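Local coordinates for protein betaine aldehyde dehydrogenase (Staphylococcus aureus subsp. aureus COL, PDB 4QTO) that catalyses the NAD-dependent oxidation of betaine aldehyde to glycine betaine, a reaction of the aldehyde dehydrogenase family, at residues 106-110 with 219-223; 139-143 with 188-193. All blocks are in the same frame, centred on the assembly; numbering follows the deposited sequence. Where two conformers were deposited one is given.

Interaction 1: residues 106-110 with 219-223; sequences KIKEH and LMEEV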
loop_
_atom_site.group_PDB
_atom_site.type_symbol
_atom_site.label_atom_id
_atom_site.label_comp_id
_atom_site.label_asym_id
_atom_site.label_seq_id
_atom_site.Cartn_x
_atom_site.Cartn_y
_atom_site.Cartn_z
ATOM N N LYS A 106 5.429 -29.790 5.106
ATOM C CA LYS A 106 6.494 -30.810 5.218
ATOM C C LYS A 106 7.499 -30.474 6.323
ATOM O O LYS A 106 7.962 -31.375 7.011
ATOM C CB LYS A 106 7.173 -31.006 3.870
ATOM C CG LYS A 106 6.262 -31.808 2.943
ATOM C CD LYS A 106 6.841 -31.947 1.569
ATOM C CE LYS A 106 5.929 -32.741 0.643
ATOM N NZ LYS A 106 5.805 -34.198 0.919
ATOM N N ILE A 107 7.786 -29.184 6.522
ATOM C CA ILE A 107 8.701 -28.799 7.600
ATOM C C ILE A 107 8.105 -29.200 8.954
ATOM O O ILE A 107 8.788 -29.815 9.771
ATOM C CB ILE A 107 8.988 -27.282 7.599
ATOM C CG1 ILE A 107 9.655 -26.853 6.283
ATOM C CG2 ILE A 107 9.816 -26.906 8.808
ATOM C CD1 ILE A 107 10.994 -27.442 5.992
ATOM N N LYS A 108 6.823 -28.923 9.152
ATOM C CA LYS A 108 6.161 -29.304 10.398
ATOM C C LYS A 108 6.067 -30.822 10.553
ATOM O O LYS A 108 6.353 -31.366 11.640
ATOM C CB LYS A 108 4.789 -28.662 10.498
ATOM C CG LYS A 108 4.084 -29.000 11.806
ATOM C CD LYS A 108 2.737 -28.307 11.900
ATOM C CE LYS A 108 2.897 -26.815 12.040
ATOM N NZ LYS A 108 3.843 -26.401 13.090
ATOM N N GLU A 109 5.760 -31.540 9.474
ATOM C CA GLU A 109 5.682 -32.987 9.498
ATOM C C GLU A 109 6.999 -33.612 9.953
ATOM O O GLU A 109 6.999 -34.573 10.726
ATOM C CB GLU A 109 5.336 -33.500 8.086
ATOM C CG GLU A 109 5.352 -34.989 7.924
ATOM C CD GLU A 109 5.048 -35.435 6.491
ATOM O OE1 GLU A 109 4.888 -34.560 5.603
ATOM O OE2 GLU A 109 4.959 -36.685 6.286
ATOM N N HIS A 110 8.098 -33.039 9.497
ATOM C CA HIS A 110 9.439 -33.550 9.779
ATOM C C HIS A 110 10.221 -32.770 10.821
ATOM O O HIS A 110 11.454 -32.855 10.857
ATOM C CB HIS A 110 10.237 -33.634 8.470
ATOM C CG HIS A 110 9.647 -34.564 7.473
ATOM N ND1 HIS A 110 9.738 -35.935 7.603
ATOM C CD2 HIS A 110 8.929 -34.342 6.350
ATOM C CE1 HIS A 110 9.097 -36.510 6.598
ATOM N NE2 HIS A 110 8.625 -35.567 5.814
ATOM N N LEU A 219 12.557 -32.581 0.298
ATOM C CA LEU A 219 11.146 -32.253 0.560
ATOM C C LEU A 219 10.513 -31.402 -0.548
ATOM O O LEU A 219 9.357 -31.610 -0.925
ATOM C CB LEU A 219 10.997 -31.579 1.932
ATOM C CG LEU A 219 11.456 -32.405 3.127
ATOM C CD1 LEU A 219 11.385 -31.587 4.405
ATOM C CD2 LEU A 219 10.633 -33.684 3.271
ATOM N N MET A 220 11.264 -30.425 -1.055
ATOM C CA MET A 220 10.768 -29.610 -2.176
ATOM C C MET A 220 10.522 -30.456 -3.422
ATOM O O MET A 220 9.525 -30.276 -4.132
ATOM C CB MET A 220 11.712 -28.463 -2.474
ATOM C CG MET A 220 11.674 -27.437 -1.355
ATOM S SD MET A 220 12.532 -25.902 -1.808
ATOM C CE MET A 220 14.180 -26.470 -1.704
ATOM N N GLU A 221 11.417 -31.386 -3.693
ATOM C CA GLU A 221 11.204 -32.303 -4.822
ATOM C C GLU A 221 9.904 -33.104 -4.675
ATOM O O GLU A 221 9.198 -33.326 -5.654
ATOM C CB GLU A 221 12.398 -33.250 -4.982
ATOM C CG GLU A 221 12.206 -34.265 -6.119
ATOM C CD GLU A 221 13.427 -35.127 -6.345
ATOM O OE1 GLU A 221 14.004 -35.611 -5.344
ATOM O OE2 GLU A 221 13.775 -35.340 -7.565
ATOM N N GLU A 222 9.572 -33.513 -3.452
ATOM C CA GLU A 222 8.327 -34.239 -3.181
ATOM C C GLU A 222 7.086 -33.398 -3.506
ATOM O O GLU A 222 6.076 -33.929 -3.939
ATOM C CB GLU A 222 8.261 -34.646 -1.710
ATOM C CG GLU A 222 9.282 -35.664 -1.268
ATOM C CD GLU A 222 9.269 -35.919 0.240
ATOM O OE1 GLU A 222 8.409 -35.372 0.957
ATOM O OE2 GLU A 222 10.102 -36.724 0.696
ATOM N N VAL A 223 7.164 -32.102 -3.245
ATOM C CA VAL A 223 6.073 -31.173 -3.580
ATOM C C VAL A 223 5.925 -31.061 -5.082
ATOM O O VAL A 223 4.810 -31.099 -5.619
ATOM C CB VAL A 223 6.339 -29.787 -2.957
ATOM C CG1 VAL A 223 5.331 -28.781 -3.460
ATOM C CG2 VAL A 223 6.309 -29.868 -1.435
HETATM O O HOH W 1 7.514 -36.086 3.378
#
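K106, in the last turn of helix 93-109, and H110, just beyond its end, pack on helix 211-223, the connection of a beta-alpha-beta unit that joins the parallel strands 200-204 and 230-232 in the Rossmann-like part of the fold. The close-packed part is made by the aliphatic chain of K106. Its CD lies 3.6 Å from the carbonyl O of L219, and its CE passes 3.6 Å from CG2 of V223, the two side chains running past each other in opposite senses. Deeper in, I107 CD1 meets L219 CD1 more loosely, at 4.5 Å. The side toward solvent is mostly polar. A bend at the last torsion of K106 (chi4 -70°) turns the ammonium toward E222, and NZ forms a salt bridge with OE1 at 2.9 Å, reaching the carboxylate from its anti side, 15° out of its plane. H110 joins the two parts: its CD2 packs obliquely on the buried L219, 3.6 Å from CD2 of that leucine, while E109 CG lies over one face of the imidazole, displaced from its centre. E222 OE1 also accepts a hydrogen bond from a water, which sits in the imidazole plane at the ring edge, 2.7 Å from H110 NE2.

Interaction 2: residues 139-143 with 188-193; sequences VFMYF and SWKIAP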
loop_
_atom_site.group_PDB
_atom_site.type_symbol
_atom_site.label_atom_id
_atom_site.label_comp_id
_atom_site.label_asym_id
_atom_site.label_seq_id
_atom_site.Cartn_x
_atom_site.Cartn_y
_atom_site.Cartn_z
ATOM N N VAL A 139 7.846 -19.115 8.310
ATOM C CA VAL A 139 8.381 -18.360 7.189
ATOM C C VAL A 139 7.754 -18.821 5.872
ATOM O O VAL A 139 7.248 -18.045 5.055
ATOM C CB VAL A 139 9.913 -18.479 7.151
ATOM C CG1 VAL A 139 10.505 -17.980 5.820
ATOM C CG2 VAL A 139 10.533 -17.731 8.311
ATOM N N PHE A 140 7.790 -20.123 5.637
ATOM C CA PHE A 140 7.167 -20.653 4.436
ATOM C C PHE A 140 5.669 -20.323 4.392
ATOM O O PHE A 140 5.153 -19.958 3.345
ATOM C CB PHE A 140 7.397 -22.167 4.225
ATOM C CG PHE A 140 8.799 -22.523 3.743
ATOM C CD1 PHE A 140 9.138 -22.341 2.420
ATOM C CD2 PHE A 140 9.720 -23.098 4.585
ATOM C CE1 PHE A 140 10.405 -22.669 1.944
ATOM C CE2 PHE A 140 10.994 -23.438 4.103
ATOM C CZ PHE A 140 11.329 -23.226 2.784
ATOM N N MET A 141 4.985 -20.453 5.528
ATOM C CA MET A 141 3.536 -20.197 5.537
ATOM C C MET A 141 3.234 -18.738 5.245
ATOM O O MET A 141 2.275 -18.438 4.527
ATOM C CB MET A 141 2.890 -20.608 6.850
ATOM C CG MET A 141 1.370 -20.667 6.766
ATOM S SD MET A 141 0.771 -21.950 5.644
ATOM C CE MET A 141 1.350 -23.376 6.600
ATOM N N TYR A 142 4.060 -17.831 5.768
ATOM C CA TYR A 142 3.887 -16.399 5.537
ATOM C C TYR A 142 3.993 -16.052 4.045
ATOM O O TYR A 142 3.097 -15.413 3.484
ATOM C CB TYR A 142 4.939 -15.583 6.314
ATOM C CG TYR A 142 4.874 -14.095 6.008
ATOM C CD1 TYR A 142 3.950 -13.266 6.652
ATOM C CD2 TYR A 142 5.724 -13.517 5.054
ATOM C CE1 TYR A 142 3.890 -11.898 6.363
ATOM C CE2 TYR A 142 5.642 -12.183 4.750
ATOM C CZ TYR A 142 4.739 -11.376 5.405
ATOM O OH TYR A 142 4.700 -10.022 5.114
ATOM N N PHE A 143 5.067 -16.523 3.405
ATOM C CA PHE A 143 5.281 -16.265 1.989
ATOM C C PHE A 143 4.257 -16.972 1.093
ATOM O O PHE A 143 3.878 -16.431 0.062
ATOM C CB PHE A 143 6.725 -16.540 1.582
ATOM C CG PHE A 143 7.650 -15.465 2.050
ATOM C CD1 PHE A 143 7.602 -14.211 1.478
ATOM C CD2 PHE A 143 8.531 -15.669 3.110
ATOM C CE1 PHE A 143 8.419 -13.173 1.928
ATOM C CE2 PHE A 143 9.351 -14.656 3.545
ATOM C CZ PHE A 143 9.303 -13.401 2.957
ATOM N N SER A 188 15.449 -20.872 4.319
ATOM C CA SER A 188 14.000 -20.601 4.187
ATOM C C SER A 188 13.724 -19.143 3.848
ATOM O O SER A 188 12.803 -18.812 3.098
ATOM C CB SER A 188 13.192 -21.016 5.421
ATOM O OG SER A 188 13.370 -20.151 6.554
ATOM N N TRP A 189 14.516 -18.236 4.416
ATOM C CA TRP A 189 14.329 -16.803 4.162
ATOM C C TRP A 189 14.532 -16.409 2.699
ATOM O O TRP A 189 13.977 -15.415 2.233
ATOM C CB TRP A 189 15.292 -15.984 5.029
ATOM C CG TRP A 189 15.018 -15.961 6.513
ATOM C CD1 TRP A 189 14.239 -16.808 7.234
ATOM C CD2 TRP A 189 15.660 -15.100 7.469
ATOM N NE1 TRP A 189 14.305 -16.479 8.569
ATOM C CE2 TRP A 189 15.158 -15.416 8.725
ATOM C CE3 TRP A 189 16.576 -14.044 7.350
ATOM C CZ2 TRP A 189 15.576 -14.760 9.879
ATOM C CZ3 TRP A 189 16.966 -13.368 8.507
ATOM C CH2 TRP A 189 16.460 -13.737 9.734
ATOM N N LYS A 190 15.350 -17.179 2.004
ATOM C CA LYS A 190 15.646 -16.978 0.609
ATOM C C LYS A 190 14.744 -17.803 -0.319
ATOM O O LYS A 190 14.191 -17.269 -1.298
ATOM C CB LYS A 190 17.136 -17.281 0.339
ATOM C CG LYS A 190 18.108 -16.477 1.211
ATOM C CD LYS A 190 19.537 -16.685 0.775
ATOM C CE LYS A 190 20.568 -16.077 1.705
ATOM N NZ LYS A 190 20.444 -14.620 1.844
ATOM N N ILE A 191 14.550 -19.089 -0.005
ATOM C CA ILE A 191 13.770 -19.958 -0.864
ATOM C C ILE A 191 12.321 -19.535 -0.910
ATOM O O ILE A 191 11.702 -19.497 -1.994
ATOM C CB ILE A 191 13.822 -21.414 -0.362
ATOM C CG1 ILE A 191 15.232 -21.986 -0.565
ATOM C CG2 ILE A 191 12.840 -22.286 -1.094
ATOM C CD1 ILE A 191 15.456 -23.240 0.242
ATOM N N ALA A 192 11.747 -19.216 0.250
ATOM C CA ALA A 192 10.306 -18.966 0.298
ATOM C C ALA A 192 9.858 -17.842 -0.629
ATOM O O ALA A 192 8.920 -18.031 -1.431
ATOM C CB ALA A 192 9.836 -18.756 1.717
ATOM N N PRO A 193 10.489 -16.650 -0.565
ATOM C CA PRO A 193 10.047 -15.608 -1.499
ATOM C C PRO A 193 10.416 -15.887 -2.935
ATOM O O PRO A 193 9.685 -15.508 -3.835
ATOM C CB PRO A 193 10.746 -14.345 -0.973
ATOM C CG PRO A 193 11.947 -14.865 -0.229
ATOM C CD PRO A 193 11.429 -16.113 0.437
#
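The ring of F143 is sandwiched: P193 CD stands over the centre of one face in a CH-pi contact, 4.0 Å from the centroid and 12° off the normal, and Y142 CD2 of its own helix lies over the centre of the opposite face. F140 is used differently, meeting I191 CG2 at its edge, in the ring plane, 3.9 Å from CE1. S188 CB comes obliquely to the same ring, 3.5 Å from CE2. Between the two phenylalanines sits the methyl of A192, with CB 3.7 Å from F140 CD1 and 3.6 Å from F143 CD2. At the N-terminal end of the contact V139 CG2 touches W189 CD1 at 4.0 Å, the side chains crossing at about a right angle; W189 in turn packs edge-to-face with W480. The helices run nearly parallel, their segment axes 25° apart and 9.0 Å at closest approach. Helix 183-197 is the crossover of a beta-alpha-beta unit between strands 162-177 and 200-204, while helix 126-146 also meets a second subunit, where Y142 packs on K149 of that chain. S188 turns OG between its backbone N and carbonyl carbon (chi1 73°) and bonds L185 O in the preceding turn. With that hydroxyl satisfied inside its own helix and no hydrogen bond spanning the interface, cohesion here rests on shape and dispersion.

Overall arrangement
Interaction 2 belongs to the buried core, whereas interaction 1 is partly buried and passes from apolar packing to a polar, solvent-facing side. They share no helix: one pairs 93-109 with 211-223, the other 126-146 with 183-197. Along the chain, interaction 2 nests inside the loop closed by interaction 1, and the two meet directly, M220 SD lying 3.7 Å from I191 CG2 and I107 CG1 4.1 Å from F140 CD2. Through these touches the four helices form one packed cluster, and two of them, 183-197 and 211-223, are successive crossovers of the Rossmann-like sheet. Chemistry follows depth: aromatic and aliphatic surfaces inside, and toward solvent a salt bridge supplemented by a bridging water.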